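Local coordinates for ceramide very long chain fatty acid hydroxylase SCS7 (Saccharomyces cerevisiae, PDB 4ZR1), which hydroxylates the very long chain fatty acid of ceramides, postulated to act at C-2, using a likely catalytic dimetal centre, at residues H177-M182 / H251-Y256. Numbering follows the deposited sequence.
Sequences HHYLPM and HLEHHY. With ZN (zinc ion), chain C; ZN (zinc ion), chain D; BOG (octyl beta-D-glucopyranoside), chain E.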
ATOM      1  N   HIS A 177       5.061  -4.133  -1.317  1.00 62.81           N
ATOM      2  CA  HIS A 177       4.625  -3.268  -2.386  1.00 62.20           C
ATOM      3  C   HIS A 177       5.706  -2.218  -2.705  1.00 68.23           C
ATOM      4  O   HIS A 177       5.919  -1.865  -3.866  1.00 75.24           O
ATOM      5  CB  HIS A 177       3.295  -2.613  -2.018  1.00 61.88           C
ATOM      6  CG  HIS A 177       2.840  -1.602  -3.018  1.00 65.15           C
ATOM      7  ND1 HIS A 177       2.613  -1.917  -4.338  1.00 73.99           N
ATOM      8  CD2 HIS A 177       2.615  -0.273  -2.902  1.00 57.76           C
ATOM      9  CE1 HIS A 177       2.250  -0.830  -4.991  1.00 68.18           C
ATOM     10  NE2 HIS A 177       2.243   0.180  -4.142  1.00 75.54           N
ATOM     11  N   HIS A 178       6.402  -1.735  -1.680  1.00 69.75           N
ATOM     12  CA  HIS A 178       7.526  -0.827  -1.895  1.00 70.95           C
ATOM     13  C   HIS A 178       8.721  -1.572  -2.468  1.00 80.39           C
ATOM     14  O   HIS A 178       9.472  -1.045  -3.284  1.00 82.07           O
ATOM     15  CB  HIS A 178       7.918  -0.134  -0.593  1.00 73.57           C
ATOM     16  CG  HIS A 178       7.172   1.139  -0.345  1.00 80.03           C
ATOM     17  ND1 HIS A 178       7.739   2.382  -0.519  1.00 83.84           N
ATOM     18  CD2 HIS A 178       5.893   1.359   0.047  1.00 74.21           C
ATOM     19  CE1 HIS A 178       6.847   3.314  -0.235  1.00 79.37           C
ATOM     20  NE2 HIS A 178       5.719   2.721   0.104  1.00 82.80           N
ATOM     21  N   TYR A 179       8.892  -2.809  -2.030  1.00 81.47           N
ATOM     22  CA  TYR A 179       9.947  -3.645  -2.551  1.00 76.05           C
ATOM     23  C   TYR A 179       9.675  -3.945  -4.024  1.00 79.31           C
ATOM     24  O   TYR A 179      10.593  -3.889  -4.844  1.00 83.38           O
ATOM     25  CB  TYR A 179      10.060  -4.922  -1.715  1.00 76.53           C
ATOM     26  CG  TYR A 179      11.276  -5.769  -2.002  1.00 76.33           C
ATOM     27  CD1 TYR A 179      12.561  -5.266  -1.822  1.00 85.37           C
ATOM     28  CD2 TYR A 179      11.141  -7.091  -2.407  1.00 74.84           C
ATOM     29  CE1 TYR A 179      13.680  -6.048  -2.072  1.00 82.76           C
ATOM     30  CE2 TYR A 179      12.254  -7.884  -2.661  1.00 79.01           C
ATOM     31  CZ  TYR A 179      13.518  -7.360  -2.494  1.00 82.15           C
ATOM     32  OH  TYR A 179      14.617  -8.156  -2.752  1.00 92.11           O
ATOM     33  N   LEU A 180       8.416  -4.234  -4.368  1.00 76.20           N
ATOM     34  CA  LEU A 180       8.069  -4.542  -5.760  1.00 75.10           C
ATOM     35  C   LEU A 180       6.833  -3.814  -6.309  1.00 85.47           C
ATOM     36  O   LEU A 180       5.804  -4.439  -6.577  1.00 94.92           O
ATOM     37  CB  LEU A 180       7.880  -6.044  -5.928  1.00 72.10           C
ATOM     38  CG  LEU A 180       9.117  -6.908  -5.647  1.00 73.62           C
ATOM     39  CD1 LEU A 180       8.786  -7.991  -4.641  1.00 63.29           C
ATOM     40  CD2 LEU A 180       9.644  -7.506  -6.936  1.00 97.92           C
ATOM     41  N   PRO A 181       6.964  -2.496  -6.540  1.00 78.90           N
ATOM     42  CA  PRO A 181       5.932  -1.549  -6.991  1.00 75.34           C
ATOM     43  C   PRO A 181       5.141  -2.007  -8.223  1.00 76.78           C
ATOM     44  O   PRO A 181       3.918  -1.853  -8.276  1.00 79.48           O
ATOM     45  CB  PRO A 181       6.741  -0.297  -7.333  1.00 77.12           C
ATOM     46  CG  PRO A 181       8.017  -0.440  -6.608  1.00 79.48           C
ATOM     47  CD  PRO A 181       8.306  -1.888  -6.560  1.00 76.74           C
ATOM     48  N   MET A 182       5.838  -2.570  -9.203  1.00 76.49           N
ATOM     49  CA  MET A 182       5.208  -2.977 -10.452  1.00 66.70           C
ATOM     50  C   MET A 182       4.796  -4.441 -10.499  1.00 64.42           C
ATOM     51  O   MET A 182       4.541  -4.964 -11.577  1.00 76.28           O
ATOM     52  CB  MET A 182       6.136  -2.683 -11.630  1.00 70.44           C
ATOM     53  CG  MET A 182       6.226  -1.213 -11.932  1.00 73.59           C
ATOM     54  SD  MET A 182       4.580  -0.546 -12.251  1.00 88.84           S
ATOM     55  CE  MET A 182       4.701   0.972 -11.296  1.00101.66           C
ATOM     56  N   HIS A 251       2.027  10.161  -6.193  1.00 88.04           N
ATOM     57  CA  HIS A 251       2.135   8.886  -5.509  1.00 78.06           C
ATOM     58  C   HIS A 251       3.421   8.149  -5.879  1.00 86.16           C
ATOM     59  O   HIS A 251       4.065   7.536  -5.028  1.00 89.38           O
ATOM     60  CB  HIS A 251       0.936   8.002  -5.817  1.00 67.32           C
ATOM     61  CG  HIS A 251       1.057   6.635  -5.231  1.00 70.15           C
ATOM     62  ND1 HIS A 251       1.043   6.408  -3.873  1.00 66.83           N
ATOM     63  CD2 HIS A 251       1.253   5.430  -5.811  1.00 72.27           C
ATOM     64  CE1 HIS A 251       1.199   5.119  -3.643  1.00 72.30           C
ATOM     65  NE2 HIS A 251       1.326   4.503  -4.802  1.00 81.00           N
ATOM     66  N   LEU A 252       3.784   8.202  -7.153  1.00 83.45           N
ATOM     67  CA  LEU A 252       5.002   7.559  -7.619  1.00 75.69           C
ATOM     68  C   LEU A 252       6.232   8.153  -6.945  1.00 86.23           C
ATOM     69  O   LEU A 252       7.231   7.460  -6.748  1.00 89.32           O
ATOM     70  CB  LEU A 252       5.116   7.677  -9.137  1.00 76.90           C
ATOM     71  CG  LEU A 252       4.785   6.424  -9.952  1.00 73.69           C
ATOM     72  CD1 LEU A 252       3.599   5.683  -9.396  1.00 68.89           C
ATOM     73  CD2 LEU A 252       4.517   6.802 -11.387  1.00 67.14           C
ATOM     74  N   GLU A 253       6.166   9.432  -6.582  1.00 87.43           N
ATOM     75  CA  GLU A 253       7.288  10.044  -5.877  1.00 90.88           C
ATOM     76  C   GLU A 253       7.363   9.528  -4.444  1.00 91.80           C
ATOM     77  O   GLU A 253       8.432   9.521  -3.833  1.00 92.47           O
ATOM     78  CB  GLU A 253       7.188  11.568  -5.891  1.00 89.75           C
ATOM     79  CG  GLU A 253       7.557  12.194  -7.218  1.00 96.91           C
ATOM     80  CD  GLU A 253       7.536  13.704  -7.163  1.00110.04           C
ATOM     81  OE1 GLU A 253       7.321  14.263  -6.062  1.00108.83           O
ATOM     82  OE2 GLU A 253       7.731  14.331  -8.225  1.00120.25           O
ATOM     83  N   HIS A 254       6.227   9.094  -3.909  1.00 83.25           N
ATOM     84  CA  HIS A 254       6.221   8.453  -2.602  1.00 73.29           C
ATOM     85  C   HIS A 254       7.033   7.157  -2.658  1.00 80.68           C
ATOM     86  O   HIS A 254       7.635   6.727  -1.677  1.00 75.06           O
ATOM     87  CB  HIS A 254       4.791   8.166  -2.147  1.00 67.78           C
ATOM     88  CG  HIS A 254       4.712   7.223  -0.991  1.00 75.92           C
ATOM     89  ND1 HIS A 254       4.827   7.640   0.319  1.00 83.01           N
ATOM     90  CD2 HIS A 254       4.553   5.880  -0.948  1.00 79.98           C
ATOM     91  CE1 HIS A 254       4.735   6.593   1.119  1.00 86.55           C
ATOM     92  NE2 HIS A 254       4.568   5.513   0.375  1.00 85.89           N
ATOM     93  N   HIS A 255       7.036   6.544  -3.832  1.00 85.52           N
ATOM     94  CA  HIS A 255       7.773   5.321  -4.078  1.00 68.14           C
ATOM     95  C   HIS A 255       9.246   5.583  -4.427  1.00 77.47           C
ATOM     96  O   HIS A 255      10.145   5.018  -3.815  1.00 79.15           O
ATOM     97  CB  HIS A 255       7.099   4.536  -5.207  1.00 67.01           C
ATOM     98  CG  HIS A 255       5.887   3.772  -4.772  1.00 72.48           C
ATOM     99  ND1 HIS A 255       5.964   2.603  -4.048  1.00 74.60           N
ATOM    100  CD2 HIS A 255       4.568   4.009  -4.963  1.00 77.98           C
ATOM    101  CE1 HIS A 255       4.746   2.155  -3.804  1.00 69.47           C
ATOM    102  NE2 HIS A 255       3.880   2.990  -4.349  1.00 69.91           N
ATOM    103  N   TYR A 256       9.489   6.444  -5.410  1.00 89.99           N
ATOM    104  CA  TYR A 256      10.824   6.574  -5.981  1.00 87.90           C
ATOM    105  C   TYR A 256      11.558   7.863  -5.613  1.00 99.10           C
ATOM    106  O   TYR A 256      12.496   8.253  -6.304  1.00110.71           O
ATOM    107  CB  TYR A 256      10.744   6.474  -7.503  1.00 86.67           C
ATOM    108  CG  TYR A 256      10.007   5.261  -8.008  1.00 90.15           C
ATOM    109  CD1 TYR A 256      10.656   4.039  -8.166  1.00 93.73           C
ATOM    110  CD2 TYR A 256       8.663   5.337  -8.338  1.00 84.61           C
ATOM    111  CE1 TYR A 256       9.975   2.926  -8.635  1.00 93.72           C
ATOM    112  CE2 TYR A 256       7.980   4.240  -8.803  1.00 89.36           C
ATOM    113  CZ  TYR A 256       8.635   3.038  -8.951  1.00 92.67           C
ATOM    114  OH  TYR A 256       7.935   1.957  -9.420  1.00 93.42           O
TER
HETATM  115 ZN    ZN C 401       1.940   2.388  -4.549  1.00 81.14          ZN
HETATM  116 ZN    ZN D 402       3.907   3.641   1.201  1.00 84.51          ZN
HETATM  117  C1  BOG E 403      -0.222  -6.593   0.356  1.00 99.27           C
HETATM  118  O1  BOG E 403      -0.227  -7.878  -0.228  1.00111.22           O
HETATM  119  C2  BOG E 403       0.116  -5.580  -0.711  1.00 92.87           C
HETATM  120  O2  BOG E 403       1.457  -5.793  -1.083  1.00 94.70           O
HETATM  121  C3  BOG E 403       0.020  -4.177  -0.157  1.00 86.38           C
HETATM  122  O3  BOG E 403       0.111  -3.192  -1.161  1.00 71.65           O
HETATM  123  C4  BOG E 403      -1.239  -3.978   0.630  1.00 90.54           C
HETATM  124  O4  BOG E 403      -1.120  -2.747   1.302  1.00102.93           O
HETATM  125  C5  BOG E 403      -1.379  -5.087   1.638  1.00 96.87           C
HETATM  126  O5  BOG E 403      -1.473  -6.312   0.944  1.00100.44           O
HETATM  127  C6  BOG E 403      -2.613  -4.784   2.474  1.00100.38           C
HETATM  128  O6  BOG E 403      -3.233  -5.950   2.971  1.00100.96           O
HETATM  129  C1' BOG E 403       0.462  -8.868   0.508  1.00103.99           C
HETATM  130  C2' BOG E 403       0.421 -10.204  -0.205  1.00 91.02           C
HETATM  131  C3' BOG E 403       0.565 -11.304   0.828  1.00 90.45           C
HETATM  132  C4' BOG E 403      -0.606 -12.268   0.795  1.00 89.65           C
HETATM  133  C5' BOG E 403      -0.925 -12.760   2.197  1.00 82.50           C
HETATM  134  C6' BOG E 403      -1.773 -14.007   2.124  1.00 81.12           C
HETATM  135  C7' BOG E 403      -2.242 -14.398   3.506  1.00 88.41           C
HETATM  136  C8' BOG E 403      -1.114 -15.086   4.242  1.00 92.06           C
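His177 and His255 meet at one zinc ion, His178 and His254 at the other, so metal bonds rather than hydrogen bonds join 177-182 to 251-256. Every ligand atom is an NE2. The first zinc lies 2.0 Å from His255 NE2, with His177 and His251 as further ligands. The second lies 2.3 Å from His178 NE2 and is also held by His254. Sharing a metal draws the rings together: those of His177 and His255 stand nearly perpendicular, planes at 84°, and His254 NE2 comes to the edge of the His178 ring.

His255 also links the two sites. Its ND1 sits 3.9 Å above the plane of the His178 ring, over the centre, while its NE2 holds the other zinc. His251 and His254, three residues apart on one helix and both with CG anti to the backbone N (chi1 175° and 166°), serve different metals. Behind His254, ND1 is hydrogen-bonded to Leu261, which would help fix the rotation of the ring.

Beyond the metal ligands in sequence, Pro181 CB lies 3.3 Å from Tyr256 OH, and Met182 CE reaches the same hydroxyl from the loop. A detergent sugar also touches His177 CB.

These are histidine boxes of the fatty acid hydroxylase fold. His232 and His236 complete the first site; His150, His155 and His174 complete the second. The contact thus joins the end of helix 164-179 to helix 242-256, with helices 128-154 and 211-236 bringing further ligands from the membrane-spanning part.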